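Local structure of PR domain zinc finger protein 2 (Homo sapiens, 2QPW) at residues A[14-19]-A[41-46]; A[114-119]-A[140-145]. The protein methylates one specific lysine of histone H3, using S-adenosyl-L-methionine, through the PR (SET-related) domain described here, and may also act as a DNA-binding transcription factor. All blocks are in the same frame, centred on the assembly; numbering follows the deposited sequence.

Contact 1 (A[14-19]-A[41-46]); sequences ETLAEV and TRIGVW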
loop_
_atom_site.group_PDB
_atom_site.type_symbol
_atom_site.label_atom_id
_atom_site.label_comp_id
_atom_site.label_asym_id
_atom_site.label_seq_id
_atom_site.Cartn_x
_atom_site.Cartn_y
_atom_site.Cartn_z
ATOM N N GLU A 14 -1.246 12.210 10.252
ATOM C CA GLU A 14 -1.651 12.451 8.869
ATOM C C GLU A 14 -3.166 12.322 8.779
ATOM O O GLU A 14 -3.709 11.244 9.083
ATOM C CB GLU A 14 -0.985 11.397 7.977
ATOM C CG GLU A 14 -1.301 11.481 6.505
ATOM C CD GLU A 14 -0.772 10.243 5.788
ATOM O OE1 GLU A 14 -1.266 9.115 6.069
ATOM O OE2 GLU A 14 0.180 10.407 4.981
ATOM N N THR A 15 -3.854 13.391 8.355
ATOM C CA THR A 15 -5.328 13.376 8.215
ATOM C C THR A 15 -5.825 13.417 6.758
ATOM O O THR A 15 -5.020 13.610 5.850
ATOM C CB THR A 15 -5.977 14.525 9.017
ATOM O OG1 THR A 15 -5.872 15.753 8.269
ATOM C CG2 THR A 15 -5.262 14.669 10.359
ATOM N N LEU A 16 -7.133 13.226 6.529
ATOM C CA LEU A 16 -7.665 13.314 5.154
ATOM C C LEU A 16 -7.389 14.674 4.506
ATOM O O LEU A 16 -7.152 14.768 3.284
ATOM C CB LEU A 16 -9.167 12.958 5.056
ATOM C CG LEU A 16 -9.595 11.505 5.082
ATOM C CD1 LEU A 16 -11.138 11.399 5.201
ATOM C CD2 LEU A 16 -9.080 10.721 3.840
ATOM N N ALA A 17 -7.391 15.725 5.329
ATOM C CA ALA A 17 -7.102 17.064 4.830
ATOM C C ALA A 17 -5.750 17.178 4.136
ATOM O O ALA A 17 -5.611 18.025 3.259
ATOM C CB ALA A 17 -7.227 18.100 5.956
ATOM N N GLU A 18 -4.761 16.344 4.496
ATOM C CA GLU A 18 -3.428 16.440 3.877
ATOM C C GLU A 18 -3.148 15.587 2.628
ATOM O O GLU A 18 -2.023 15.594 2.108
ATOM C CB GLU A 18 -2.279 16.218 4.854
ATOM C CG GLU A 18 -2.566 15.594 6.146
ATOM C CD GLU A 18 -3.129 16.577 7.156
ATOM O OE1 GLU A 18 -3.342 16.149 8.302
ATOM O OE2 GLU A 18 -3.374 17.760 6.817
ATOM N N VAL A 19 -4.134 14.834 2.172
ATOM C CA VAL A 19 -3.917 14.002 0.991
ATOM C C VAL A 19 -3.962 14.960 -0.229
ATOM O O VAL A 19 -4.828 15.862 -0.250
ATOM C CB VAL A 19 -5.008 12.931 0.871
ATOM C CG1 VAL A 19 -4.825 12.097 -0.425
ATOM C CG2 VAL A 19 -5.017 12.039 2.129
ATOM N N THR A 41 -2.974 6.975 13.398
ATOM C CA THR A 41 -2.250 8.266 13.189
ATOM C C THR A 41 -1.944 8.507 11.700
ATOM O O THR A 41 -1.415 9.588 11.318
ATOM C CB THR A 41 -0.938 8.384 14.027
ATOM O OG1 THR A 41 0.069 7.518 13.483
ATOM C CG2 THR A 41 -1.206 8.073 15.517
ATOM N N ARG A 42 -2.277 7.509 10.863
ATOM C CA ARG A 42 -2.144 7.644 9.386
ATOM C C ARG A 42 -3.408 7.286 8.580
ATOM O O ARG A 42 -4.346 6.657 9.103
ATOM C CB ARG A 42 -0.884 6.922 8.842
ATOM C CG ARG A 42 -0.776 5.442 9.084
ATOM C CD ARG A 42 0.348 4.808 8.227
ATOM N NE ARG A 42 -0.125 4.644 6.837
ATOM C CZ ARG A 42 0.493 3.951 5.877
ATOM N NH1 ARG A 42 -0.054 3.878 4.665
ATOM N NH2 ARG A 42 1.616 3.302 6.120
ATOM N N ILE A 43 -3.447 7.724 7.317
ATOM C CA ILE A 43 -4.557 7.409 6.435
ATOM C C ILE A 43 -4.342 6.021 5.859
ATOM O O ILE A 43 -3.200 5.645 5.549
ATOM C CB ILE A 43 -4.723 8.500 5.319
ATOM C CG1 ILE A 43 -5.134 9.849 5.962
ATOM C CG2 ILE A 43 -5.697 8.049 4.252
ATOM C CD1 ILE A 43 -6.470 9.758 6.830
ATOM N N GLY A 44 -5.437 5.266 5.743
ATOM C CA GLY A 44 -5.442 3.929 5.117
ATOM C C GLY A 44 -6.539 3.845 4.034
ATOM O O GLY A 44 -7.126 4.864 3.662
ATOM N N VAL A 45 -6.742 2.638 3.475
ATOM C CA VAL A 45 -7.668 2.404 2.358
ATOM C C VAL A 45 -8.661 1.321 2.773
ATOM O O VAL A 45 -8.255 0.307 3.338
ATOM C CB VAL A 45 -6.903 1.908 1.085
ATOM C CG1 VAL A 45 -7.829 1.804 -0.107
ATOM C CG2 VAL A 45 -5.702 2.875 0.774
ATOM N N TRP A 46 -9.941 1.553 2.472
ATOM C CA TRP A 46 -11.057 0.686 2.920
ATOM C C TRP A 46 -11.982 0.309 1.783
ATOM O O TRP A 46 -12.230 1.110 0.882
ATOM C CB TRP A 46 -11.901 1.382 4.007
ATOM C CG TRP A 46 -11.138 1.727 5.249
ATOM C CD1 TRP A 46 -10.273 2.753 5.400
ATOM C CD2 TRP A 46 -11.211 1.064 6.523
ATOM N NE1 TRP A 46 -9.763 2.776 6.689
ATOM C CE2 TRP A 46 -10.320 1.743 7.398
ATOM C CE3 TRP A 46 -11.905 -0.063 6.998
ATOM C CZ2 TRP A 46 -10.122 1.352 8.757
ATOM C CZ3 TRP A 46 -11.721 -0.460 8.364
ATOM C CH2 TRP A 46 -10.811 0.246 9.208
HETATM O O HOH W 1 -0.466 6.827 4.892
#

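Contact 2 (A[114-119]-A[140-145]); sequences LFPLEI and WYNGED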
loop_
_atom_site.group_PDB
_atom_site.type_symbol
_atom_site.label_atom_id
_atom_site.label_comp_id
_atom_site.label_asym_id
_atom_site.label_seq_id
_atom_site.Cartn_x
_atom_site.Cartn_y
_atom_site.Cartn_z
ATOM N N LEU A 114 -4.072 -8.359 0.321
ATOM C CA LEU A 114 -3.472 -7.945 -0.974
ATOM C C LEU A 114 -2.076 -8.532 -1.091
ATOM O O LEU A 114 -1.380 -8.621 -0.066
ATOM C CB LEU A 114 -3.352 -6.397 -1.091
ATOM C CG LEU A 114 -4.683 -5.599 -1.203
ATOM C CD1 LEU A 114 -4.372 -4.093 -1.123
ATOM C CD2 LEU A 114 -5.479 -5.850 -2.494
ATOM N N PHE A 115 -1.662 -8.905 -2.311
ATOM C CA PHE A 115 -0.264 -9.336 -2.568
ATOM C C PHE A 115 0.280 -8.617 -3.803
ATOM O O PHE A 115 -0.511 -8.221 -4.691
ATOM C CB PHE A 115 -0.126 -10.857 -2.742
ATOM C CG PHE A 115 -0.825 -11.434 -3.970
ATOM C CD1 PHE A 115 -0.139 -11.599 -5.178
ATOM C CD2 PHE A 115 -2.171 -11.861 -3.893
ATOM C CE1 PHE A 115 -0.776 -12.160 -6.304
ATOM C CE2 PHE A 115 -2.815 -12.412 -5.018
ATOM C CZ PHE A 115 -2.109 -12.560 -6.223
ATOM N N PRO A 116 1.622 -8.430 -3.866
ATOM C CA PRO A 116 2.207 -7.684 -4.996
ATOM C C PRO A 116 2.500 -8.586 -6.214
ATOM O O PRO A 116 2.834 -9.758 -6.071
ATOM C CB PRO A 116 3.508 -7.120 -4.398
ATOM C CG PRO A 116 3.959 -8.186 -3.446
ATOM C CD PRO A 116 2.659 -8.830 -2.890
ATOM N N LEU A 117 2.363 -8.019 -7.400
ATOM C CA LEU A 117 2.799 -8.708 -8.611
ATOM C C LEU A 117 3.326 -7.682 -9.630
ATOM O O LEU A 117 2.826 -6.548 -9.716
ATOM C CB LEU A 117 1.693 -9.569 -9.176
ATOM C CG LEU A 117 0.574 -8.919 -9.961
ATOM C CD1 LEU A 117 -0.057 -9.897 -10.977
ATOM C CD2 LEU A 117 -0.488 -8.396 -8.983
ATOM N N GLU A 118 4.383 -8.046 -10.343
ATOM C CA GLU A 118 5.016 -7.098 -11.271
ATOM C C GLU A 118 4.497 -7.338 -12.683
ATOM O O GLU A 118 4.514 -8.480 -13.145
ATOM C CB GLU A 118 6.544 -7.249 -11.240
ATOM C CG GLU A 118 7.278 -6.171 -11.988
ATOM C CD GLU A 118 8.772 -6.378 -12.028
ATOM O OE1 GLU A 118 9.378 -6.593 -10.941
ATOM O OE2 GLU A 118 9.347 -6.288 -13.148
ATOM N N ILE A 119 4.038 -6.270 -13.349
ATOM C CA ILE A 119 3.616 -6.317 -14.767
ATOM C C ILE A 119 4.164 -5.073 -15.478
ATOM O O ILE A 119 3.975 -3.932 -14.993
ATOM C CB ILE A 119 2.062 -6.260 -14.933
ATOM C CG1 ILE A 119 1.354 -7.297 -14.038
ATOM C CG2 ILE A 119 1.679 -6.468 -16.411
ATOM C CD1 ILE A 119 -0.141 -7.074 -13.924
ATOM N N TRP A 140 0.894 -7.420 2.060
ATOM C CA TRP A 140 2.119 -8.029 2.648
ATOM C C TRP A 140 2.852 -8.754 1.498
ATOM O O TRP A 140 2.376 -8.731 0.341
ATOM C CB TRP A 140 1.798 -9.003 3.823
ATOM C CG TRP A 140 2.932 -9.038 4.884
ATOM C CD1 TRP A 140 3.254 -8.050 5.773
ATOM C CD2 TRP A 140 3.852 -10.106 5.124
ATOM N NE1 TRP A 140 4.338 -8.432 6.555
ATOM C CE2 TRP A 140 4.724 -9.689 6.167
ATOM C CE3 TRP A 140 4.044 -11.368 4.542
ATOM C CZ2 TRP A 140 5.752 -10.492 6.642
ATOM C CZ3 TRP A 140 5.086 -12.185 5.032
ATOM C CH2 TRP A 140 5.922 -11.734 6.063
ATOM N N TYR A 141 3.999 -9.382 1.792
ATOM C CA TYR A 141 4.731 -10.118 0.759
ATOM C C TYR A 141 4.003 -11.376 0.290
ATOM O O TYR A 141 3.117 -11.883 0.970
ATOM C CB TYR A 141 6.131 -10.536 1.280
ATOM C CG TYR A 141 6.948 -9.386 1.804
ATOM C CD1 TYR A 141 7.322 -8.339 0.981
ATOM C CD2 TYR A 141 7.273 -9.316 3.149
ATOM C CE1 TYR A 141 8.053 -7.238 1.493
ATOM C CE2 TYR A 141 8.004 -8.243 3.668
ATOM C CZ TYR A 141 8.382 -7.210 2.830
ATOM O OH TYR A 141 9.121 -6.164 3.328
ATOM N N ASN A 142 4.407 -11.894 -0.869
ATOM C CA ASN A 142 4.066 -13.260 -1.281
ATOM C C ASN A 142 4.683 -14.328 -0.365
ATOM O O ASN A 142 5.806 -14.184 0.097
ATOM C CB ASN A 142 4.493 -13.447 -2.738
ATOM C CG ASN A 142 3.602 -12.677 -3.665
ATOM O OD1 ASN A 142 2.389 -12.740 -3.521
ATOM N ND2 ASN A 142 4.179 -11.936 -4.604
ATOM N N GLY A 143 3.921 -15.370 -0.071
ATOM C CA GLY A 143 4.427 -16.487 0.768
ATOM C C GLY A 143 4.654 -17.776 -0.012
ATOM O O GLY A 143 4.242 -17.903 -1.167
ATOM N N GLU A 144 5.345 -18.739 0.599
ATOM C CA GLU A 144 5.506 -20.037 -0.068
ATOM C C GLU A 144 4.315 -20.916 0.307
ATOM O O GLU A 144 4.217 -21.403 1.441
ATOM C CB GLU A 144 6.874 -20.677 0.205
ATOM C CG GLU A 144 8.043 -19.742 -0.167
ATOM C CD GLU A 144 9.160 -20.401 -0.973
ATOM O OE1 GLU A 144 10.269 -20.561 -0.408
ATOM O OE2 GLU A 144 8.951 -20.732 -2.171
ATOM N N ASP A 145 3.403 -21.072 -0.659
ATOM C CA ASP A 145 2.049 -21.590 -0.426
ATOM C C ASP A 145 1.863 -23.113 -0.560
ATOM O O ASP A 145 0.805 -23.638 -0.173
ATOM C CB ASP A 145 1.055 -20.872 -1.358
#

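Contact 1 (A[14-19]-A[41-46])
Glu14 and Ile43 carry a mixed polar and apolar contact in which the loop ahead of helix 21-25 docks onto the start of strand 43-47, partly buried. Two hydrogen bonds fasten Glu14 from both ends. Glu14 N gives a nearly straight bond to Thr41 O (2.8 Å, N-H...O 179°). Its side chain, with CG anti to the backbone N (chi1 179°) and extended beyond, brings the carboxylate to the strand, where Ile43 N donates to the anti lone pair of Glu14 OE1 at 2.9 Å. A water adds a second donor to this oxygen, 2.7 Å from Glu14 OE1, and also donates to Ile43 O, so that it bridges carboxylate and strand. The other oxygen, OE2, forms a salt bridge with Arg101. Arg42 runs beside Glu14 and points the same way, but its guanidinium plane stands 88° from the carboxylate and the charged groups do not touch.

On the apolar side of the contact, Ile43 turns its CD1 to the loop backbone, 3.5 Å from Leu16 N, and crosses the Leu16 side chain at about a right angle, with Leu16 CG 4.0 Å from Ile43 CD1. Leu33 of strand 31-35 also touches Leu16 and Val19. Strands 31-35 and 43-47 form an antiparallel pair within the SET-related PR domain, and the N-terminal segment closes against this two-stranded sheet.

Contact 2 (A[114-119]-A[140-145])
Asn142 ND2 donates to Pro116 O at 3.0 Å, the stronger of the two hydrogen bonds between strand residues 114-119 and the loop 140-145. The amide nitrogen lies in the carbonyl plane of Pro116, and the acceptor lies close to the amide plane of Asn142, so both flat groups are well aligned for the bond. The second, from Trp140 N to Leu114 O, is weak at 3.3 Å. Gln112 NE2 hydrogen-bonds both Leu114 O and Tyr141 O, tying strand and loop together from outside the two segments.

The same Asn142 amide has its OD1 3.2 Å from Phe115 CD1 and equally near Phe115 CB; the ring and amide planes are 58° apart. Pro116 and Asn142 meet tip to tip, and Pro116 CD rests 3.2 Å from Trp140 O. On the loop itself, Tyr141 CD2 lies 3.8 Å above the plane of the Trp140 ring, over its centre.

The parallel pairing with strand 138-139 thus extends only weakly into the loop: Pro116 sets CD, where another residue type would carry an N-H, against Trp140 O, and the next link to the strand is made by a side-chain amide.

Contact 1 closes before contact 2 opens along the chain, and the two lie on opposite sides of its centre, their own centres 24 Å apart. Their nearest atoms stay about 7 Å from each other, so they do not touch. They belong to different sheets: 14-19 packs on the antiparallel pair 31-35 and 43-47, whereas 114-119 belongs to the later part of the long strand 104-119 in the mixed four-stranded sheet, beside edge strand 138-139. Val103 links the regions, touching both Val45 and Leu114. Contact 1 thus joins an N-terminal segment, and contact 2 residues 140-142 near the C-terminal end, to different sheets of the PR domain.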